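PDB 7D3F: dual oxidase maturation factor 1 from Homo sapiens, which probably supports the maturation of the oxidase DUOX1 and its transport from the endoplasmic reticulum to the plasma membrane. Local coordinates for residues 132-137 and 172-177; 195-200 and 207-212; 68-73 and 251-256; 222-227 and 245-250. All coordinates share one frame; numbering follows the deposited sequence.

Interaction 1 of 4, residues 132-137 and 172-177; sequences WRLGEN and QYRLAG
W132 and R174 bring their CA atoms to 6.2 Å, where the chain leaving strand 122-131 passes the flank of helix 169-199 just ahead of a type II turn from R133 to E136. The indole of W132 lies against the helix backbone. CA of R174 sits over one face of the five-membered ring of W132, 3.9 Å from the centroid and 29° off the normal, a CH-pi contact, while W132 CZ2 at the six-membered end rests 3.9 Å from CB of Y173. R174 is stretched out from CG to NE (chi1 180°, CG trans to the main-chain N) and runs past the indole in the opposite direction. Its guanidinium plane stands 83° from the ring. NE of R174 then reaches O of W132, at the edge of the guanidinium, in a weak, bent hydrogen bond of 3.2 Å. Beyond it, L134 crosses the arginine at about a right angle, its CD2 methyl beside NH2 of R174. The indole is also fixed from elsewhere, as NE1 of W132 donates to L105 O. L134 additionally packs on an apolar side chain of another protein chain, so this corner borders a subunit interface. The contact joins the loop leaving the beta-sheet of the predicted extracellular region to the start of a long helix whose later part is predicted to cross the membrane.

Interaction 2 of 4, residues 195-200 and 207-212; sequences NVMLSM and GYMLLA
M197 and M209 meet across an antiparallel helical hairpin, in which helix 169-199 turns back through a short connection into helix 203-229; both arms are predicted to cross the membrane. CA atoms are 8.5 Å apart for M197 and M209 and 7.6 Å apart for L198 and G207, and 138 Å² is buried between the two segments.

The main contact is apolar. M197 leaves its helix with CG beside the backbone N, stays extended through its second torsion, and bends at the third (-51°), which turns the terminal methyl towards the other arm. CE of M197 is thereby laid 3.7 Å from CG of M209. M209 crosses it obliquely, bent at its second torsion (61°), and the methyl lies along the CB-CG-SD run of M209, at 3.8 Å from CE of M197 to CB of M209 and 3.9 Å from the same CE to SD of M209. M209 also touches L193 and A194, earlier on helix 169-199.

A second kind of contact sets a side chain against backbone, a leucine meeting the main chain of the other arm closer to the turn than the methionine pair.

Polar groups take little part between the arms, and N195 instead bonds S60 OG and W191 O. Next to M209, L210 packs on C261, L264 and M268, adding helix 249-274 to the bundle. At the turn end of the contact, CD2 of L198 stands 4.2 Å from N of G207.

Interaction 3 of 4, residues 68-73 and 251-256; sequences LAVNFS and FWITLT
V70 of helix 50-72 points its forked side chain at helix 249-274, where I253 and T254 receive it, and the CA atoms of V70 and T254 come to 6.6 Å. Towards I253 the valine lies alongside, the two side chains running in opposite directions, and CG2 of V70 meets CG2 of I253 at 3.7 Å. Against T254 the valine crosses obliquely. As modelled, the threonine hydroxyl faces both valine methyls, but the valine rotamer is strained (chi1 134°) and the distances are very close, so this detail is doubtful. The threonine methyl stands further back, CG2 of T254 being 4.1 Å from V70 CG1.

The rotation of T254 explains its part. OG1 sits beside the backbone N, anti to the carbonyl carbon (chi1 -39°), and in this position it hydrogen-bonds A250 O one turn earlier on its own helix. L184 of helix 169-199 also packs on V70, while L221 of helix 203-229 and W76 adjoin T254, so the contact belongs to the core of the predicted transmembrane bundle near its extracellular end. With OG1 bonded to A250 O, the hydroxyl is satisfied within its own helix and can lie in an apolar setting, and the two helices meet by van der Waals packing rather than by polar bonding.

Interaction 4 of 4, residues 222-227 and 245-250; sequences LFFSMA and THHGPA
H247 ends strand 241-247, and at this junction between the sheet and helix 249-274 its imidazole reaches across to S225 and F224 on helix 203-229. CG of H247 lies beside its backbone N (chi1 -68°), and the outer end of the ring approaches the serine. NE2 of H247 is 3.7 Å from OG of S225, too far to count as a hydrogen bond, and CE1 of H247 is 3.8 Å from the same oxygen. The hydroxyl is placed obliquely to the imidazole and makes a weak bond to L221 O of its own helix.

The second touch is between two ring edges, CE2 of F224 standing 4.5 Å from CD2 of H247, each near the plane of the other ring. G248 follows as the N-cap residue of helix 249-274, so the histidine occupies a strand-to-helix transition at the predicted membrane boundary. H247 also stacks on F251 in the first turn of that helix, and its carbonyl O accepts a weak bond from W252 NE1. On the other partner, the F224 ring meets W76 with planes at about 45° and touches A176 and T180 of helix 169-199.

Overall arrangement
From the N terminus, interaction 3 opens first, at the end of helix 50-72, and closes last, on helix 249-274; its long loop holds the other three, which follow one another without crossing. Interaction 1 joins the loop after strand 122-131 to the start of helix 169-199. Interaction 2 closes a short hairpin at the far end of that helix, its centre about 32 Å from that of interaction 1. Interaction 4 then returns from helix 203-229 to the junction between strand 241-247 and helix 249-274. It touches interaction 3 through S225 and F251 and, from helix 203-229, interaction 1 through A227 and A176, tying sheet and helical bundle together.

Interaction 1 of 4, residues 132-137 and 172-177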
loop_
_atom_site.group_PDB
_atom_site.type_symbol
_atom_site.label_atom_id
_atom_site.label_comp_id
_atom_site.label_asym_id
_atom_site.label_seq_id
_atom_site.Cartn_x
_atom_site.Cartn_y
_atom_site.Cartn_z
ATOM N N TRP B 132 -7.386 10.646 -16.582
ATOM C CA TRP B 132 -6.413 11.713 -16.387
ATOM C C TRP B 132 -6.093 11.928 -14.913
ATOM O O TRP B 132 -5.671 13.023 -14.526
ATOM C CB TRP B 132 -6.914 13.014 -17.015
ATOM C CG TRP B 132 -8.307 13.382 -16.615
ATOM C CD1 TRP B 132 -8.743 13.704 -15.363
ATOM C CD2 TRP B 132 -9.447 13.479 -17.475
ATOM N NE1 TRP B 132 -10.088 13.987 -15.389
ATOM C CE2 TRP B 132 -10.542 13.857 -16.675
ATOM C CE3 TRP B 132 -9.647 13.280 -18.844
ATOM C CZ2 TRP B 132 -11.819 14.040 -17.199
ATOM C CZ3 TRP B 132 -10.914 13.462 -19.361
ATOM C CH2 TRP B 132 -11.983 13.838 -18.542
ATOM N N ARG B 133 -6.298 10.908 -14.082
ATOM C CA ARG B 133 -6.012 11.032 -12.660
ATOM C C ARG B 133 -4.527 11.282 -12.433
ATOM O O ARG B 133 -3.679 10.921 -13.254
ATOM C CB ARG B 133 -6.451 9.772 -11.911
ATOM C CG ARG B 133 -7.915 9.770 -11.507
ATOM C CD ARG B 133 -8.294 8.503 -10.753
ATOM N NE ARG B 133 -8.362 7.336 -11.628
ATOM C CZ ARG B 133 -7.390 6.437 -11.757
ATOM N NH1 ARG B 133 -6.267 6.566 -11.065
ATOM N NH2 ARG B 133 -7.542 5.408 -12.578
ATOM N N LEU B 134 -4.221 11.929 -11.310
ATOM C CA LEU B 134 -2.838 12.232 -10.971
ATOM C C LEU B 134 -2.016 10.951 -10.905
ATOM O O LEU B 134 -2.424 9.967 -10.282
ATOM C CB LEU B 134 -2.777 12.976 -9.638
ATOM C CG LEU B 134 -3.545 14.293 -9.526
ATOM C CD1 LEU B 134 -3.252 14.956 -8.189
ATOM C CD2 LEU B 134 -3.201 15.223 -10.677
ATOM N N GLY B 135 -0.854 10.968 -11.556
ATOM C CA GLY B 135 -0.034 9.787 -11.707
ATOM C C GLY B 135 -0.337 8.960 -12.936
ATOM O O GLY B 135 0.430 8.039 -13.248
ATOM N N GLU B 136 -1.423 9.256 -13.642
ATOM C CA GLU B 136 -1.796 8.563 -14.867
ATOM C C GLU B 136 -1.556 9.490 -16.052
ATOM O O GLU B 136 -1.924 10.668 -16.009
ATOM C CB GLU B 136 -3.261 8.121 -14.824
ATOM C CG GLU B 136 -3.683 7.494 -13.502
ATOM C CD GLU B 136 -2.961 6.193 -13.214
ATOM O OE1 GLU B 136 -3.114 5.239 -14.007
ATOM O OE2 GLU B 136 -2.232 6.130 -12.202
ATOM N N ASN B 137 -0.941 8.959 -17.104
ATOM C CA ASN B 137 -0.604 9.738 -18.289
ATOM C C ASN B 137 -1.694 9.525 -19.333
ATOM O O ASN B 137 -1.836 8.424 -19.875
ATOM C CB ASN B 137 0.768 9.338 -18.831
ATOM C CG ASN B 137 1.399 10.423 -19.683
ATOM O OD1 ASN B 137 1.272 10.422 -20.908
ATOM N ND2 ASN B 137 2.084 11.359 -19.035
ATOM N N GLN B 172 -8.902 21.727 -18.004
ATOM C CA GLN B 172 -10.013 22.179 -17.177
ATOM C C GLN B 172 -10.773 21.007 -16.575
ATOM O O GLN B 172 -11.125 21.031 -15.391
ATOM C CB GLN B 172 -10.951 23.066 -17.994
ATOM C CG GLN B 172 -10.338 24.395 -18.392
ATOM C CD GLN B 172 -9.943 25.234 -17.191
ATOM O OE1 GLN B 172 -10.732 25.422 -16.266
ATOM N NE2 GLN B 172 -8.714 25.735 -17.199
ATOM N N TYR B 173 -11.034 19.966 -17.372
ATOM C CA TYR B 173 -11.751 18.812 -16.847
ATOM C C TYR B 173 -10.930 18.077 -15.796
ATOM O O TYR B 173 -11.477 17.616 -14.791
ATOM C CB TYR B 173 -12.151 17.875 -17.984
ATOM C CG TYR B 173 -13.552 18.121 -18.494
ATOM C CD1 TYR B 173 -14.650 17.960 -17.659
ATOM C CD2 TYR B 173 -13.779 18.512 -19.806
ATOM C CE1 TYR B 173 -15.935 18.180 -18.117
ATOM C CE2 TYR B 173 -15.062 18.736 -20.273
ATOM C CZ TYR B 173 -16.135 18.569 -19.423
ATOM O OH TYR B 173 -17.412 18.790 -19.885
ATOM N N ARG B 174 -9.615 17.967 -16.000
ATOM C CA ARG B 174 -8.759 17.319 -15.014
ATOM C C ARG B 174 -8.761 18.090 -13.700
ATOM O O ARG B 174 -8.901 17.501 -12.622
ATOM C CB ARG B 174 -7.344 17.188 -15.577
ATOM C CG ARG B 174 -6.331 16.532 -14.657
ATOM C CD ARG B 174 -5.112 16.098 -15.458
ATOM N NE ARG B 174 -3.971 15.759 -14.614
ATOM C CZ ARG B 174 -2.953 16.578 -14.376
ATOM N NH1 ARG B 174 -2.931 17.787 -14.920
ATOM N NH2 ARG B 174 -1.951 16.189 -13.598
ATOM N N LEU B 175 -8.627 19.418 -13.773
ATOM C CA LEU B 175 -8.656 20.238 -12.566
ATOM C C LEU B 175 -9.995 20.113 -11.846
ATOM O O LEU B 175 -10.048 19.913 -10.622
ATOM C CB LEU B 175 -8.377 21.698 -12.931
ATOM C CG LEU B 175 -8.367 22.733 -11.808
ATOM C CD1 LEU B 175 -7.053 22.682 -11.050
ATOM C CD2 LEU B 175 -8.621 24.129 -12.362
ATOM N N ALA B 176 -11.092 20.223 -12.603
ATOM C CA ALA B 176 -12.424 20.139 -12.016
ATOM C C ALA B 176 -12.641 18.793 -11.347
ATOM O O ALA B 176 -13.100 18.723 -10.204
ATOM C CB ALA B 176 -13.484 20.380 -13.089
ATOM N N GLY B 177 -12.308 17.707 -12.048
ATOM C CA GLY B 177 -12.493 16.386 -11.477
ATOM C C GLY B 177 -11.638 16.156 -10.249
ATOM O O GLY B 177 -12.107 15.599 -9.256
#

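Interaction 2 of 4, residues 195-200 and 207-212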
loop_
_atom_site.group_PDB
_atom_site.type_symbol
_atom_site.label_atom_id
_atom_site.label_comp_id
_atom_site.label_asym_id
_atom_site.label_seq_id
_atom_site.Cartn_x
_atom_site.Cartn_y
_atom_site.Cartn_z
ATOM N N ASN B 195 -21.744 10.387 11.499
ATOM C CA ASN B 195 -22.310 9.120 11.949
ATOM C C ASN B 195 -21.718 8.699 13.287
ATOM O O ASN B 195 -22.433 8.184 14.155
ATOM C CB ASN B 195 -22.081 8.036 10.897
ATOM C CG ASN B 195 -23.230 7.924 9.917
ATOM O OD1 ASN B 195 -24.087 7.049 10.045
ATOM N ND2 ASN B 195 -23.262 8.819 8.936
ATOM N N VAL B 196 -20.411 8.900 13.469
ATOM C CA VAL B 196 -19.775 8.537 14.734
ATOM C C VAL B 196 -20.314 9.397 15.873
ATOM O O VAL B 196 -20.644 8.893 16.953
ATOM C CB VAL B 196 -18.244 8.651 14.617
ATOM C CG1 VAL B 196 -17.598 8.604 15.995
ATOM C CG2 VAL B 196 -17.700 7.539 13.737
ATOM N N MET B 197 -20.421 10.706 15.645
ATOM C CA MET B 197 -20.768 11.639 16.712
ATOM C C MET B 197 -22.264 11.726 16.987
ATOM O O MET B 197 -22.648 12.253 18.037
ATOM C CB MET B 197 -20.226 13.034 16.386
ATOM C CG MET B 197 -18.709 13.102 16.302
ATOM S SD MET B 197 -18.101 14.798 16.222
ATOM C CE MET B 197 -19.109 15.456 14.895
ATOM N N LEU B 198 -23.120 11.235 16.087
ATOM C CA LEU B 198 -24.544 11.188 16.403
ATOM C C LEU B 198 -24.850 10.170 17.491
ATOM O O LEU B 198 -25.862 10.309 18.186
ATOM C CB LEU B 198 -25.366 10.879 15.150
ATOM C CG LEU B 198 -25.623 12.057 14.207
ATOM C CD1 LEU B 198 -26.559 11.654 13.077
ATOM C CD2 LEU B 198 -26.179 13.249 14.971
ATOM N N SER B 199 -24.003 9.151 17.651
ATOM C CA SER B 199 -24.167 8.219 18.760
ATOM C C SER B 199 -23.733 8.843 20.080
ATOM O O SER B 199 -24.241 8.462 21.140
ATOM C CB SER B 199 -23.378 6.938 18.491
ATOM O OG SER B 199 -23.735 6.371 17.243
ATOM N N MET B 200 -22.801 9.792 20.034
ATOM C CA MET B 200 -22.334 10.458 21.236
ATOM C C MET B 200 -23.432 11.355 21.806
ATOM O O MET B 200 -24.362 11.742 21.094
ATOM C CB MET B 200 -21.082 11.278 20.931
ATOM C CG MET B 200 -19.930 10.466 20.361
ATOM S SD MET B 200 -18.330 11.034 20.967
ATOM C CE MET B 200 -18.515 12.807 20.798
ATOM N N GLY B 207 -24.987 17.132 14.075
ATOM C CA GLY B 207 -25.762 17.916 13.125
ATOM C C GLY B 207 -24.906 18.891 12.339
ATOM O O GLY B 207 -25.082 19.053 11.127
ATOM N N TYR B 208 -23.962 19.547 13.016
ATOM C CA TYR B 208 -23.059 20.462 12.320
ATOM C C TYR B 208 -22.164 19.714 11.340
ATOM O O TYR B 208 -21.846 20.232 10.266
ATOM C CB TYR B 208 -22.220 21.251 13.327
ATOM C CG TYR B 208 -22.963 22.401 13.977
ATOM C CD1 TYR B 208 -23.193 22.421 15.346
ATOM C CD2 TYR B 208 -23.437 23.464 13.219
ATOM C CE1 TYR B 208 -23.872 23.466 15.943
ATOM C CE2 TYR B 208 -24.116 24.515 13.807
ATOM C CZ TYR B 208 -24.331 24.511 15.170
ATOM O OH TYR B 208 -25.007 25.553 15.760
ATOM N N MET B 209 -21.748 18.493 11.686
ATOM C CA MET B 209 -20.941 17.698 10.765
ATOM C C MET B 209 -21.747 17.283 9.538
ATOM O O MET B 209 -21.221 17.269 8.419
ATOM C CB MET B 209 -20.379 16.473 11.484
ATOM C CG MET B 209 -18.883 16.289 11.304
ATOM S SD MET B 209 -17.947 17.682 11.961
ATOM C CE MET B 209 -16.277 17.213 11.519
ATOM N N LEU B 210 -23.021 16.932 9.728
ATOM C CA LEU B 210 -23.879 16.632 8.582
ATOM C C LEU B 210 -24.064 17.864 7.700
ATOM O O LEU B 210 -24.042 17.772 6.462
ATOM C CB LEU B 210 -25.227 16.101 9.069
ATOM C CG LEU B 210 -26.186 15.532 8.025
ATOM C CD1 LEU B 210 -25.522 14.412 7.242
ATOM C CD2 LEU B 210 -27.456 15.035 8.697
ATOM N N LEU B 211 -24.245 19.030 8.326
ATOM C CA LEU B 211 -24.333 20.274 7.567
ATOM C C LEU B 211 -23.045 20.531 6.793
ATOM O O LEU B 211 -23.083 20.997 5.650
ATOM C CB LEU B 211 -24.647 21.437 8.511
ATOM C CG LEU B 211 -25.102 22.775 7.920
ATOM C CD1 LEU B 211 -26.010 23.491 8.905
ATOM C CD2 LEU B 211 -23.918 23.661 7.562
ATOM N N ALA B 212 -21.896 20.237 7.404
ATOM C CA ALA B 212 -20.619 20.389 6.714
ATOM C C ALA B 212 -20.504 19.425 5.539
ATOM O O ALA B 212 -19.939 19.774 4.499
ATOM C CB ALA B 212 -19.465 20.181 7.694
#

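Interaction 3 of 4, residues 68-73 and 251-256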
loop_
_atom_site.group_PDB
_atom_site.type_symbol
_atom_site.label_atom_id
_atom_site.label_comp_id
_atom_site.label_asym_id
_atom_site.label_seq_id
_atom_site.Cartn_x
_atom_site.Cartn_y
_atom_site.Cartn_z
ATOM N N LEU B 68 -20.004 8.177 -2.296
ATOM C CA LEU B 68 -19.018 7.291 -2.896
ATOM C C LEU B 68 -19.338 7.060 -4.363
ATOM O O LEU B 68 -18.476 7.231 -5.233
ATOM C CB LEU B 68 -18.958 5.970 -2.131
ATOM C CG LEU B 68 -18.221 6.016 -0.790
ATOM C CD1 LEU B 68 -18.169 4.636 -0.154
ATOM C CD2 LEU B 68 -16.820 6.581 -0.968
ATOM N N ALA B 69 -20.601 6.746 -4.662
ATOM C CA ALA B 69 -20.976 6.513 -6.050
ATOM C C ALA B 69 -20.704 7.755 -6.881
ATOM O O ALA B 69 -20.075 7.683 -7.945
ATOM C CB ALA B 69 -22.447 6.107 -6.136
ATOM N N VAL B 70 -21.104 8.919 -6.364
ATOM C CA VAL B 70 -20.923 10.152 -7.118
ATOM C C VAL B 70 -19.442 10.455 -7.281
ATOM O O VAL B 70 -19.029 11.071 -8.271
ATOM C CB VAL B 70 -21.699 11.293 -6.431
ATOM C CG1 VAL B 70 -20.856 12.544 -6.317
ATOM C CG2 VAL B 70 -22.992 11.577 -7.190
ATOM N N ASN B 71 -18.610 9.990 -6.345
ATOM C CA ASN B 71 -17.176 10.213 -6.481
ATOM C C ASN B 71 -16.563 9.292 -7.527
ATOM O O ASN B 71 -15.548 9.645 -8.142
ATOM C CB ASN B 71 -16.479 10.035 -5.134
ATOM C CG ASN B 71 -14.983 10.285 -5.212
ATOM O OD1 ASN B 71 -14.531 11.431 -5.244
ATOM N ND2 ASN B 71 -14.207 9.210 -5.235
ATOM N N PHE B 72 -17.158 8.119 -7.751
ATOM C CA PHE B 72 -16.581 7.142 -8.662
ATOM C C PHE B 72 -17.344 6.994 -9.972
ATOM O O PHE B 72 -16.849 6.318 -10.881
ATOM C CB PHE B 72 -16.480 5.771 -7.978
ATOM C CG PHE B 72 -15.449 5.712 -6.887
ATOM C CD1 PHE B 72 -14.098 5.721 -7.193
ATOM C CD2 PHE B 72 -15.829 5.640 -5.558
ATOM C CE1 PHE B 72 -13.145 5.663 -6.192
ATOM C CE2 PHE B 72 -14.882 5.583 -4.553
ATOM C CZ PHE B 72 -13.539 5.594 -4.870
ATOM N N SER B 73 -18.520 7.600 -10.097
ATOM C CA SER B 73 -19.294 7.491 -11.324
ATOM C C SER B 73 -18.809 8.500 -12.356
ATOM O O SER B 73 -18.506 9.651 -12.029
ATOM C CB SER B 73 -20.781 7.713 -11.047
ATOM O OG SER B 73 -21.028 9.053 -10.657
ATOM N N PHE B 251 -24.218 14.738 -11.307
ATOM C CA PHE B 251 -24.319 16.125 -10.865
ATOM C C PHE B 251 -25.600 16.357 -10.071
ATOM O O PHE B 251 -25.577 16.955 -8.987
ATOM C CB PHE B 251 -24.255 17.055 -12.078
ATOM C CG PHE B 251 -24.139 18.512 -11.727
ATOM C CD1 PHE B 251 -22.896 19.115 -11.635
ATOM C CD2 PHE B 251 -25.271 19.280 -11.506
ATOM C CE1 PHE B 251 -22.785 20.455 -11.316
ATOM C CE2 PHE B 251 -25.164 20.619 -11.186
ATOM C CZ PHE B 251 -23.920 21.207 -11.092
ATOM N N TRP B 252 -26.731 15.870 -10.585
ATOM C CA TRP B 252 -28.003 16.095 -9.906
ATOM C C TRP B 252 -28.127 15.254 -8.641
ATOM O O TRP B 252 -28.752 15.693 -7.668
ATOM C CB TRP B 252 -29.161 15.817 -10.863
ATOM C CG TRP B 252 -29.078 16.624 -12.124
ATOM C CD1 TRP B 252 -28.891 16.151 -13.390
ATOM C CD2 TRP B 252 -29.156 18.051 -12.236
ATOM N NE1 TRP B 252 -28.859 17.193 -14.284
ATOM C CE2 TRP B 252 -29.020 18.370 -13.602
ATOM C CE3 TRP B 252 -29.336 19.088 -11.316
ATOM C CZ2 TRP B 252 -29.055 19.683 -14.069
ATOM C CZ3 TRP B 252 -29.370 20.390 -11.781
ATOM C CH2 TRP B 252 -29.232 20.676 -13.145
ATOM N N ILE B 253 -27.546 14.051 -8.632
ATOM C CA ILE B 253 -27.515 13.254 -7.409
ATOM C C ILE B 253 -26.705 13.966 -6.336
ATOM O O ILE B 253 -27.106 14.019 -5.166
ATOM C CB ILE B 253 -26.965 11.844 -7.698
ATOM C CG1 ILE B 253 -27.997 11.016 -8.465
ATOM C CG2 ILE B 253 -26.579 11.141 -6.406
ATOM C CD1 ILE B 253 -27.507 9.638 -8.855
ATOM N N THR B 254 -25.558 14.536 -6.716
ATOM C CA THR B 254 -24.779 15.326 -5.769
ATOM C C THR B 254 -25.580 16.520 -5.272
ATOM O O THR B 254 -25.556 16.837 -4.079
ATOM C CB THR B 254 -23.478 15.798 -6.417
ATOM O OG1 THR B 254 -22.939 14.754 -7.235
ATOM C CG2 THR B 254 -22.460 16.177 -5.351
ATOM N N LEU B 255 -26.299 17.191 -6.177
ATOM C CA LEU B 255 -27.113 18.336 -5.781
ATOM C C LEU B 255 -28.152 17.941 -4.741
ATOM O O LEU B 255 -28.254 18.568 -3.679
ATOM C CB LEU B 255 -27.793 18.944 -7.009
ATOM C CG LEU B 255 -28.695 20.152 -6.746
ATOM C CD1 LEU B 255 -27.920 21.262 -6.055
ATOM C CD2 LEU B 255 -29.315 20.653 -8.041
ATOM N N THR B 256 -28.935 16.899 -5.030
ATOM C CA THR B 256 -30.009 16.524 -4.118
ATOM C C THR B 256 -29.457 15.994 -2.798
ATOM O O THR B 256 -30.009 16.289 -1.733
ATOM C CB THR B 256 -30.952 15.507 -4.773
ATOM O OG1 THR B 256 -32.001 15.166 -3.857
ATOM C CG2 THR B 256 -30.218 14.241 -5.180
#

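Interaction 4 of 4, residues 222-227 and 245-250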
loop_
_atom_site.group_PDB
_atom_site.type_symbol
_atom_site.label_atom_id
_atom_site.label_comp_id
_atom_site.label_asym_id
_atom_site.label_seq_id
_atom_site.Cartn_x
_atom_site.Cartn_y
_atom_site.Cartn_z
ATOM N N LEU B 222 -20.259 23.283 -7.104
ATOM C CA LEU B 222 -19.943 24.622 -7.587
ATOM C C LEU B 222 -18.585 24.655 -8.274
ATOM O O LEU B 222 -18.432 25.284 -9.328
ATOM C CB LEU B 222 -19.990 25.617 -6.428
ATOM C CG LEU B 222 -19.822 27.098 -6.773
ATOM C CD1 LEU B 222 -20.891 27.926 -6.078
ATOM C CD2 LEU B 222 -18.434 27.588 -6.390
ATOM N N PHE B 223 -17.585 23.985 -7.694
ATOM C CA PHE B 223 -16.265 23.964 -8.312
ATOM C C PHE B 223 -16.304 23.259 -9.659
ATOM O O PHE B 223 -15.696 23.732 -10.627
ATOM C CB PHE B 223 -15.246 23.293 -7.390
ATOM C CG PHE B 223 -13.818 23.483 -7.832
ATOM C CD1 PHE B 223 -13.026 24.462 -7.255
ATOM C CD2 PHE B 223 -13.273 22.694 -8.835
ATOM C CE1 PHE B 223 -11.717 24.645 -7.663
ATOM C CE2 PHE B 223 -11.968 22.876 -9.250
ATOM C CZ PHE B 223 -11.188 23.850 -8.661
ATOM N N PHE B 224 -17.005 22.126 -9.746
ATOM C CA PHE B 224 -17.091 21.425 -11.021
ATOM C C PHE B 224 -17.758 22.300 -12.075
ATOM O O PHE B 224 -17.268 22.412 -13.205
ATOM C CB PHE B 224 -17.846 20.105 -10.857
ATOM C CG PHE B 224 -17.816 19.235 -12.082
ATOM C CD1 PHE B 224 -16.747 18.383 -12.315
ATOM C CD2 PHE B 224 -18.848 19.272 -13.005
ATOM C CE1 PHE B 224 -16.712 17.584 -13.442
ATOM C CE2 PHE B 224 -18.818 18.476 -14.134
ATOM C CZ PHE B 224 -17.748 17.632 -14.352
ATOM N N SER B 225 -18.865 22.954 -11.710
ATOM C CA SER B 225 -19.561 23.815 -12.662
ATOM C C SER B 225 -18.669 24.960 -13.126
ATOM O O SER B 225 -18.549 25.220 -14.330
ATOM C CB SER B 225 -20.847 24.358 -12.037
ATOM O OG SER B 225 -21.806 23.333 -11.870
ATOM N N MET B 226 -18.022 25.648 -12.182
ATOM C CA MET B 226 -17.212 26.808 -12.540
ATOM C C MET B 226 -16.002 26.411 -13.377
ATOM O O MET B 226 -15.645 27.113 -14.329
ATOM C CB MET B 226 -16.773 27.553 -11.279
ATOM C CG MET B 226 -17.913 28.201 -10.500
ATOM S SD MET B 226 -18.852 29.412 -11.454
ATOM C CE MET B 226 -20.324 28.474 -11.865
ATOM N N ALA B 227 -15.360 25.289 -13.046
ATOM C CA ALA B 227 -14.160 24.892 -13.771
ATOM C C ALA B 227 -14.477 24.303 -15.139
ATOM O O ALA B 227 -13.679 24.459 -16.069
ATOM C CB ALA B 227 -13.350 23.898 -12.940
ATOM N N THR B 245 -22.738 18.259 -24.530
ATOM C CA THR B 245 -22.653 17.704 -23.189
ATOM C C THR B 245 -23.469 18.539 -22.211
ATOM O O THR B 245 -23.702 19.732 -22.422
ATOM C CB THR B 245 -21.199 17.628 -22.716
ATOM O OG1 THR B 245 -20.572 18.906 -22.880
ATOM C CG2 THR B 245 -20.433 16.582 -23.512
ATOM N N HIS B 246 -23.905 17.892 -21.134
ATOM C CA HIS B 246 -24.681 18.551 -20.094
ATOM C C HIS B 246 -24.444 17.824 -18.779
ATOM O O HIS B 246 -23.926 16.704 -18.753
ATOM C CB HIS B 246 -26.176 18.583 -20.436
ATOM C CG HIS B 246 -26.779 17.228 -20.646
ATOM N ND1 HIS B 246 -26.817 16.614 -21.879
ATOM C CD2 HIS B 246 -27.370 16.371 -19.781
ATOM C CE1 HIS B 246 -27.405 15.437 -21.765
ATOM N NE2 HIS B 246 -27.750 15.265 -20.502
ATOM N N HIS B 247 -24.821 18.482 -17.685
ATOM C CA HIS B 247 -24.653 17.893 -16.362
ATOM C C HIS B 247 -25.460 16.606 -16.255
ATOM O O HIS B 247 -26.681 16.607 -16.441
ATOM C CB HIS B 247 -25.078 18.890 -15.288
ATOM C CG HIS B 247 -24.174 20.078 -15.179
ATOM N ND1 HIS B 247 -24.646 21.368 -15.074
ATOM C CD2 HIS B 247 -22.822 20.170 -15.155
ATOM C CE1 HIS B 247 -23.627 22.205 -14.993
ATOM N NE2 HIS B 247 -22.509 21.503 -15.040
ATOM N N GLY B 248 -24.772 15.507 -15.952
ATOM C CA GLY B 248 -25.380 14.200 -15.957
ATOM C C GLY B 248 -26.035 13.835 -14.642
ATOM O O GLY B 248 -26.185 14.665 -13.740
ATOM N N PRO B 249 -26.445 12.570 -14.515
ATOM C CA PRO B 249 -27.116 12.138 -13.278
ATOM C C PRO B 249 -26.260 12.285 -12.035
ATOM O O PRO B 249 -26.808 12.513 -10.951
ATOM C CB PRO B 249 -27.461 10.669 -13.562
ATOM C CG PRO B 249 -26.525 10.253 -14.645
ATOM C CD PRO B 249 -26.305 11.472 -15.486
ATOM N N ALA B 250 -24.935 12.155 -12.149
ATOM C CA ALA B 250 -24.079 12.322 -10.978
ATOM C C ALA B 250 -24.173 13.737 -10.424
ATOM O O ALA B 250 -24.208 13.933 -9.204
ATOM C CB ALA B 250 -22.632 11.975 -11.324
#